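Local coordinates for putative aspartyl-tRNA synthetase (Leishmania major, PDB 6OD8), which probably catalyses the ATP-dependent attachment of L-aspartate to tRNA(Asp), releasing AMP and diphosphate, as a class II aminoacyl-tRNA synthetase, at the interface of chains A and B. Residues are numbered along the deposited sequence; one frame, centred on the assembly and turned at random. Chains: chain A/B, Putative aspartyl-tRNA synthetase.

All four contacts belong to one two-fold symmetric interface, so each recurs with the chains exchanged. Contact 2 and contact 3 form its middle: their C-alpha centres lie about 7 Å apart, they share A:Arg232 and B:Ile236, and both use helix 215-237. Contact 1, where the C-terminal tail of one chain docks on the other, is about 21 Å from contact 3 and 28 Å from contact 2. Contact 4 is more remote, about 43 Å from contact 1 and 33 Å from contact 2. Aspartyl-tRNA synthetases, as class II enzymes, work as dimers, and this spread of contacts ties the subunits together at their centre and farther out.

Contact 1: the interface of chains A and B. Residues chain A 551, 556-558; chain B 249-250, 278, 511.
The phenol oxygen OH of B:Tyr278 is held by two groups of chain A. It donates to A:Pro558 O, an oxygen of the C-terminal carboxylate, over a short 2.5 Å, in the carbonyl plane and on a lone pair. It also accepts from A:Arg551 NH2 at 3.0 Å, lying at the edge of the guanidinium, whose plane is turned 63° from the tyrosine ring. Tyrosine suits this place because one hydroxyl can give and receive. The other carboxylate oxygen, A:Pro558 OXT, takes in-plane bonds end-on from both A:Arg551 NH1 and NH2, each 3.0 Å away. Arginine thus steadies the chain end and probably offsets its negative charge.

Two residues back from the chain end, A:Thr556 OG1 donates to B:Asn250 OD1 at 3.0 Å. The donor stands 41° above the amide carbonyl plane, and water 2 bridges the same two oxygens. A chi1 of 57° at A:Thr557 sets CG2 beside the backbone N, and this methyl rests 3.5 Å from B:Asn250 CB. Threonine therefore serves the tail with a hydroxyl at one position and a methyl at the next. The ring of A:Pro558, which follows a cis peptide bond, meets the methylenes of B:Glu511 at about a right angle, helping to seat the tail on the neighbouring subunit. Water 1 joins the two ends of the patch, its oxygen 2.8 Å from B:Asn250 N and also bonded to A:Thr556 O, A:Pro558 O and B:Tyr278 OH.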
# COMPACT_ATOMS: atom_id res chain seq x y z
N ARG A 551 -8.49 15.59 -5.98
CA ARG A 551 -8.10 16.09 -7.28
C ARG A 551 -9.30 15.96 -8.21
O ARG A 551 -9.88 14.87 -8.32
CB ARG A 551 -6.92 15.29 -7.86
CG ARG A 551 -5.59 15.47 -7.09
CD ARG A 551 -5.09 16.89 -7.36
NE ARG A 551 -3.89 17.24 -6.59
CZ ARG A 551 -3.90 17.86 -5.42
NH1 ARG A 551 -5.06 18.21 -4.84
NH2 ARG A 551 -2.76 18.12 -4.81
N THR A 556 -6.39 21.30 -7.94
CA THR A 556 -5.08 20.71 -7.69
C THR A 556 -4.45 21.22 -6.40
O THR A 556 -3.24 21.05 -6.21
CB THR A 556 -4.12 21.00 -8.85
OG1 THR A 556 -4.10 22.41 -9.09
CG2 THR A 556 -4.58 20.30 -10.12
N THR A 557 -5.22 21.90 -5.55
CA THR A 557 -4.75 22.42 -4.27
C THR A 557 -5.77 22.11 -3.19
O THR A 557 -6.96 21.93 -3.50
CB THR A 557 -4.53 23.94 -4.31
OG1 THR A 557 -5.75 24.59 -4.71
CG2 THR A 557 -3.42 24.30 -5.28
N PRO A 558 -5.34 21.99 -1.92
CA PRO A 558 -3.95 21.90 -1.45
C PRO A 558 -3.25 20.68 -2.06
O PRO A 558 -2.03 20.56 -2.08
CB PRO A 558 -4.08 21.74 0.07
CG PRO A 558 -5.42 22.33 0.41
CD PRO A 558 -6.31 22.08 -0.80
OXT PRO A 558 -3.92 19.79 -2.59
N ILE B 249 0.48 17.60 -8.07
CA ILE B 249 0.55 18.78 -7.23
C ILE B 249 0.54 20.02 -8.11
O ILE B 249 0.81 19.96 -9.31
CB ILE B 249 1.79 18.75 -6.32
CG1 ILE B 249 3.06 18.76 -7.18
CG2 ILE B 249 1.74 17.50 -5.45
CD1 ILE B 249 4.38 18.88 -6.37
N ASN B 250 0.24 21.15 -7.48
CA ASN B 250 0.00 22.39 -8.20
C ASN B 250 1.29 23.05 -8.67
O ASN B 250 1.28 23.73 -9.70
CB ASN B 250 -0.76 23.37 -7.31
CG ASN B 250 -1.23 24.57 -8.07
OD1 ASN B 250 -1.86 24.44 -9.12
ND2 ASN B 250 -0.92 25.75 -7.57
N TYR B 278 2.31 16.68 2.44
CA TYR B 278 0.99 16.20 2.86
C TYR B 278 1.05 15.42 4.16
O TYR B 278 0.11 15.49 4.96
CB TYR B 278 0.37 15.33 1.79
CG TYR B 278 0.07 16.17 0.58
CD1 TYR B 278 -0.92 17.15 0.64
CD2 TYR B 278 0.80 16.02 -0.59
CE1 TYR B 278 -1.20 17.97 -0.47
CE2 TYR B 278 0.54 16.83 -1.71
CZ TYR B 278 -0.45 17.80 -1.63
OH TYR B 278 -0.68 18.59 -2.72
N GLU B 511 -0.39 26.77 0.88
CA GLU B 511 -1.30 25.97 1.70
C GLU B 511 -0.55 25.17 2.76
O GLU B 511 -1.02 25.03 3.90
CB GLU B 511 -2.14 25.02 0.82
CG GLU B 511 -3.10 25.75 -0.12
CD GLU B 511 -2.46 26.09 -1.45
OE1 GLU B 511 -1.28 25.74 -1.67
OE2 GLU B 511 -3.16 26.68 -2.29
O HOH W 1 -0.82 20.89 -4.90
O HOH W 2 -2.30 23.08 -11.49

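Contact 2: the interface of chains A and B. Residues chain A 229, 232-233, 236; chain B 229, 233, 236.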
# COMPACT_ATOMS: atom_id res chain seq x y z
N GLN A 229 -6.10 -1.78 5.05
CA GLN A 229 -5.56 -2.82 5.93
C GLN A 229 -6.21 -4.18 5.70
O GLN A 229 -5.52 -5.20 5.59
CB GLN A 229 -5.75 -2.38 7.37
CG GLN A 229 -5.32 -3.40 8.37
CD GLN A 229 -5.56 -2.93 9.80
OE1 GLN A 229 -5.75 -1.73 10.04
NE2 GLN A 229 -5.56 -3.86 10.74
N ARG A 232 -5.48 -5.76 2.17
CA ARG A 232 -4.17 -6.41 2.08
C ARG A 232 -4.10 -7.66 2.95
O ARG A 232 -3.53 -8.68 2.55
CB ARG A 232 -3.06 -5.44 2.48
CG ARG A 232 -2.82 -4.28 1.53
CD ARG A 232 -1.55 -3.55 1.95
NE ARG A 232 -1.60 -3.22 3.38
CZ ARG A 232 -2.18 -2.13 3.87
NH1 ARG A 232 -2.74 -1.24 3.05
NH2 ARG A 232 -2.18 -1.90 5.19
N GLN A 233 -4.67 -7.61 4.15
CA GLN A 233 -4.51 -8.78 5.03
C GLN A 233 -5.22 -10.00 4.48
O GLN A 233 -4.70 -11.11 4.57
CB GLN A 233 -5.00 -8.48 6.45
CG GLN A 233 -4.53 -9.56 7.42
CD GLN A 233 -3.01 -9.79 7.37
OE1 GLN A 233 -2.22 -8.86 7.56
NE2 GLN A 233 -2.61 -11.03 7.11
N ILE A 236 -2.87 -11.23 1.54
CA ILE A 236 -1.66 -11.83 2.12
C ILE A 236 -1.96 -13.20 2.71
O ILE A 236 -1.18 -14.14 2.52
CB ILE A 236 -1.05 -10.87 3.17
CG1 ILE A 236 -0.45 -9.64 2.50
CG2 ILE A 236 -0.00 -11.59 4.05
CD1 ILE A 236 -0.21 -8.48 3.48
N GLN B 229 5.15 -5.56 3.55
CA GLN B 229 4.30 -6.17 4.56
C GLN B 229 4.81 -5.88 5.96
O GLN B 229 4.02 -5.59 6.88
CB GLN B 229 4.24 -7.68 4.32
CG GLN B 229 3.55 -8.51 5.42
CD GLN B 229 3.62 -10.01 5.13
OE1 GLN B 229 3.97 -10.43 4.02
NE2 GLN B 229 3.32 -10.82 6.12
N GLN B 233 2.96 -3.70 8.90
CA GLN B 233 2.48 -4.39 10.10
C GLN B 233 3.07 -3.77 11.35
O GLN B 233 2.37 -3.61 12.36
CB GLN B 233 2.78 -5.88 10.04
CG GLN B 233 1.96 -6.65 11.13
CD GLN B 233 0.46 -6.31 11.12
OE1 GLN B 233 -0.24 -6.53 10.13
NE2 GLN B 233 -0.04 -5.79 12.25
N ILE B 236 1.20 -0.42 11.85
CA ILE B 236 -0.17 -0.66 12.28
C ILE B 236 -0.21 -1.10 13.75
O ILE B 236 -1.07 -0.65 14.52
CB ILE B 236 -0.82 -1.70 11.36
CG1 ILE B 236 -1.04 -1.08 9.98
CG2 ILE B 236 -2.13 -2.24 11.98
CD1 ILE B 236 -1.36 -2.16 8.88
O HOH W 3 0.41 -8.04 7.68
O HOH W 4 -2.60 -6.18 8.75
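B:Ile236 reaches from its helix toward A:Gln229 and A:Arg232, and its branching at CB lets one residue touch both. From CB, the CG2 methyl comes over the amide end of A:Gln229, 4.0 Å from NE2. The other branch runs through CG1, with CG1 anti to the carbonyl carbon (chi1 -70°), and carries CD1 to the edge of the A:Arg232 guanidinium, in its plane and 3.8 Å from NH2. The same CD1 lies 4.2 Å from A:Gln229 CG, so the methylene part of the glutamine serves as an apolar surface. A:Gln229 is extended beyond CG and crosses the isoleucine at an oblique angle, so that CG lies near CD1 and the amide near CG2.

The exchanged pair repeats the isoleucine-glutamine packing: A:Ile236 CG2 sits 4.0 Å from B:Gln229 NE2. Helix 215-237 of each chain thus packs against its copy running roughly the opposite way, and residue 229 of one faces residue 236 of the other in this central part of the dimer interface.

Between the two isoleucine-glutamine pairs, A:Gln233 and B:Gln233 meet, their amide planes 59° apart. A carbonyl oxygen can only accept, so water is the natural go-between here: water 3 and water 4 each bond to both OE1 atoms, which stand 4.0 Å apart.

Contact 3: the interface of chains A and B. Residues chain A 225, 228, 232, 293; chain B 232, 236, 242, 244, 291.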
# COMPACT_ATOMS: atom_id res chain seq x y z
N SER A 225 -8.28 3.96 6.07
CA SER A 225 -7.10 3.18 6.42
C SER A 225 -7.46 1.73 6.70
O SER A 225 -6.72 0.81 6.31
CB SER A 225 -6.42 3.81 7.65
OG SER A 225 -5.28 3.04 8.01
N CYS A 228 -7.96 -0.34 3.43
CA CYS A 228 -6.66 -0.78 2.91
C CYS A 228 -6.09 -1.93 3.73
O CYS A 228 -5.61 -2.93 3.18
CB CYS A 228 -5.66 0.39 2.90
SG CYS A 228 -6.07 1.69 1.70
N ARG A 232 -5.48 -5.76 2.17
CA ARG A 232 -4.17 -6.41 2.08
C ARG A 232 -4.10 -7.66 2.95
O ARG A 232 -3.53 -8.68 2.55
CB ARG A 232 -3.06 -5.44 2.48
CG ARG A 232 -2.82 -4.28 1.53
CD ARG A 232 -1.55 -3.55 1.95
NE ARG A 232 -1.60 -3.22 3.38
CZ ARG A 232 -2.18 -2.13 3.87
NH1 ARG A 232 -2.74 -1.24 3.05
NH2 ARG A 232 -2.18 -1.90 5.19
N VAL A 293 -1.76 -1.67 -4.43
CA VAL A 293 -2.50 -0.54 -3.86
C VAL A 293 -1.73 0.70 -4.28
O VAL A 293 -0.57 0.86 -3.90
CB VAL A 293 -2.61 -0.62 -2.33
CG1 VAL A 293 -3.36 0.62 -1.77
CG2 VAL A 293 -3.28 -1.91 -1.89
N ARG B 232 4.43 -2.15 7.05
CA ARG B 232 3.07 -1.75 7.43
C ARG B 232 2.64 -2.41 8.74
O ARG B 232 2.00 -1.78 9.58
CB ARG B 232 2.06 -2.11 6.34
CG ARG B 232 2.24 -1.39 4.99
CD ARG B 232 0.92 -1.44 4.20
NE ARG B 232 1.01 -0.92 2.83
CZ ARG B 232 1.51 -1.61 1.80
NH1 ARG B 232 1.98 -2.83 1.98
NH2 ARG B 232 1.56 -1.06 0.60
N ILE B 236 1.20 -0.42 11.85
CA ILE B 236 -0.17 -0.66 12.28
C ILE B 236 -0.21 -1.10 13.75
O ILE B 236 -1.07 -0.65 14.52
CB ILE B 236 -0.82 -1.70 11.36
CG1 ILE B 236 -1.04 -1.08 9.98
CG2 ILE B 236 -2.13 -2.24 11.98
CD1 ILE B 236 -1.36 -2.16 8.88
N GLU B 242 -2.76 4.63 7.95
CA GLU B 242 -2.34 4.75 6.55
C GLU B 242 -3.02 5.94 5.87
O GLU B 242 -4.24 6.14 6.01
CB GLU B 242 -2.67 3.46 5.78
CG GLU B 242 -2.15 3.56 4.32
CD GLU B 242 -2.20 2.24 3.57
OE1 GLU B 242 -2.67 1.24 4.13
OE2 GLU B 242 -1.78 2.22 2.39
N HIS B 244 -3.30 8.24 1.99
CA HIS B 244 -3.03 8.31 0.55
C HIS B 244 -3.13 9.77 0.16
O HIS B 244 -4.21 10.37 0.24
CB HIS B 244 -4.02 7.44 -0.24
CG HIS B 244 -3.76 5.98 -0.04
ND1 HIS B 244 -4.38 5.24 0.96
CD2 HIS B 244 -2.87 5.16 -0.62
CE1 HIS B 244 -3.91 4.01 0.93
NE2 HIS B 244 -3.00 3.93 -0.02
N PHE B 291 1.45 6.71 8.01
CA PHE B 291 2.43 6.18 7.07
C PHE B 291 1.81 6.17 5.67
O PHE B 291 0.59 6.20 5.51
CB PHE B 291 2.91 4.76 7.46
CG PHE B 291 1.89 3.66 7.25
CD1 PHE B 291 1.73 3.06 6.00
CD2 PHE B 291 1.10 3.21 8.31
CE1 PHE B 291 0.80 2.04 5.80
CE2 PHE B 291 0.18 2.17 8.14
CZ PHE B 291 0.04 1.59 6.89
O HOH W 5 -3.37 0.07 6.41
O HOH W 6 0.26 1.33 -1.17
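A salt bridge between A:Arg232 NH1 and B:Glu242 OE1, 2.7 Å long, leads the charged interactions. The carboxylate uses its syn lone pair, and its oxygen lies 26° out of the guanidinium plane. A bend at chi3 (-51°) turns the arginine tip toward the glutamate, which is extended enough to meet it. Water 5 adds a second link, bonded to A:Arg232 NH2 and to the same OE1.

Among neutral polar bonds, the backbone N of B:Glu242 donates to A:Ser225 OG at 3.0 Å; a small hydroxyl suits this close approach to a main chain. Water 6 joins B:Arg232 NH2 to the carbonyl oxygen of A:Val293.

Packing completes the patch. The two Arg232 guanidinium planes are nearly parallel, 17° apart, and A:Arg232 CD lies over the rim of the B:Arg232 group; the nearby glutamate probably eases their pairing. B:Arg232 is extended from CG to NE whereas A:Arg232 bends at chi3, so the pair departs from exact symmetry. A:Cys228 SG touches B:His244 CE1 at 3.3 Å, while A:Val293 CG1 meets NE2 of that ring from across. Behind, the B:Phe291 ring supports B:Glu242 CA.

In the fold, helix 215-237 of chain A, the long helix of class II motif 1, lies against strand 241-242 of chain B, with strand 289-297 of each subunit close by.

Contact 4: the interface of chains A and B. Residues chain A 461-462, 490-491, 494; chain B 62-64.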
# COMPACT_ATOMS: atom_id res chain seq x y z
N MET A 461 -12.11 -11.95 -21.98
CA MET A 461 -12.43 -13.21 -22.66
C MET A 461 -13.92 -13.33 -22.93
O MET A 461 -14.74 -13.13 -22.03
CB MET A 461 -11.96 -14.41 -21.82
CG MET A 461 -12.16 -15.79 -22.50
SD MET A 461 -10.97 -16.11 -23.80
CE MET A 461 -9.53 -16.61 -22.81
N GLU A 462 -14.28 -13.66 -24.18
CA GLU A 462 -15.68 -13.87 -24.55
C GLU A 462 -16.16 -15.26 -24.13
O GLU A 462 -15.37 -16.20 -23.99
CB GLU A 462 -15.86 -13.69 -26.07
CG GLU A 462 -15.69 -12.23 -26.53
CD GLU A 462 -15.33 -12.10 -28.01
OE1 GLU A 462 -15.35 -13.12 -28.73
OE2 GLU A 462 -15.01 -10.97 -28.44
N HIS A 490 -5.63 -14.76 -22.69
CA HIS A 490 -4.20 -15.04 -22.50
C HIS A 490 -3.55 -15.53 -23.78
O HIS A 490 -2.34 -15.76 -23.80
CB HIS A 490 -3.99 -16.05 -21.35
CG HIS A 490 -4.69 -17.35 -21.56
ND1 HIS A 490 -6.06 -17.49 -21.48
CD2 HIS A 490 -4.20 -18.58 -21.86
CE1 HIS A 490 -6.39 -18.74 -21.73
NE2 HIS A 490 -5.29 -19.43 -21.98
N ASP A 491 -4.33 -15.66 -24.87
CA ASP A 491 -3.79 -16.05 -26.16
C ASP A 491 -3.47 -14.80 -26.98
O ASP A 491 -4.39 -14.03 -27.27
CB ASP A 491 -4.79 -16.90 -26.93
CG ASP A 491 -4.29 -17.29 -28.30
OD1 ASP A 491 -3.49 -18.23 -28.37
OD2 ASP A 491 -4.68 -16.65 -29.31
N LEU A 494 -5.84 -14.25 -30.29
CA LEU A 494 -7.22 -13.87 -30.01
C LEU A 494 -7.30 -12.49 -29.38
O LEU A 494 -8.29 -11.77 -29.58
CB LEU A 494 -7.90 -14.90 -29.12
CG LEU A 494 -8.43 -16.12 -29.86
CD1 LEU A 494 -9.04 -17.09 -28.87
CD2 LEU A 494 -9.45 -15.71 -30.92
N MET B 62 -8.55 -23.99 -25.48
CA MET B 62 -8.20 -22.81 -24.70
C MET B 62 -9.08 -22.73 -23.47
O MET B 62 -10.29 -22.95 -23.55
CB MET B 62 -8.38 -21.56 -25.55
CG MET B 62 -7.94 -20.30 -24.82
SD MET B 62 -8.28 -18.85 -25.80
CE MET B 62 -10.06 -18.94 -25.97
N VAL B 63 -8.45 -22.46 -22.31
CA VAL B 63 -9.19 -22.35 -21.06
C VAL B 63 -10.13 -21.16 -21.15
O VAL B 63 -9.68 -20.01 -21.29
CB VAL B 63 -8.22 -22.21 -19.88
CG1 VAL B 63 -9.01 -21.94 -18.59
CG2 VAL B 63 -7.37 -23.46 -19.77
N GLN B 64 -11.44 -21.42 -21.12
CA GLN B 64 -12.39 -20.37 -21.47
C GLN B 64 -13.61 -20.37 -20.54
O GLN B 64 -14.71 -20.01 -20.97
CB GLN B 64 -12.83 -20.51 -22.94
CG GLN B 64 -13.40 -19.25 -23.55
CD GLN B 64 -13.55 -19.35 -25.05
OE1 GLN B 64 -13.17 -20.36 -25.65
NE2 GLN B 64 -14.10 -18.31 -25.67
O HOH W 7 -5.59 -22.16 -22.75
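Residues B:Met62 and B:Val63 run as an extended loop segment along the loops of A:Met461 and A:His490, before B:Gln64 turns away. The long, flexible B:Met62 side chain packs among A:Leu494, A:Met461 and A:His490. Straight as far as SD, it bends at chi3 (61°), which points CE at both A:Leu494 CD1, 3.6 Å away, and A:Met461 SD, 3.7 Å away. Both neighbours reach toward it tip to tip, whereas A:His490 slides past in the opposite direction, its CE1 3.8 Å from B:Met62 CG. A:Asp491 steadies this surface from behind by accepting a hydrogen bond from the backbone N of A:Leu494 on OD2, by its anti lone pair, near the start of helix 492-501.

Polar links flank the methionines. B:Gln64 NE2 donates to the backbone oxygen A:Glu462 O at 3.0 Å; the acceptor lies close to the glutamine's amide plane, while NE2 stands 41° above the carbonyl plane of A:Glu462. Glutamine has both the length and the N-H for this reach. On the other flank, water 7 lies at the edge of the histidine ring and joins A:His490 NE2 to the backbone N of B:Val63.

The site thus fastens an N-terminal stretch of one subunit to the catalytic region of the other, probably helping to fix how the subunits sit together.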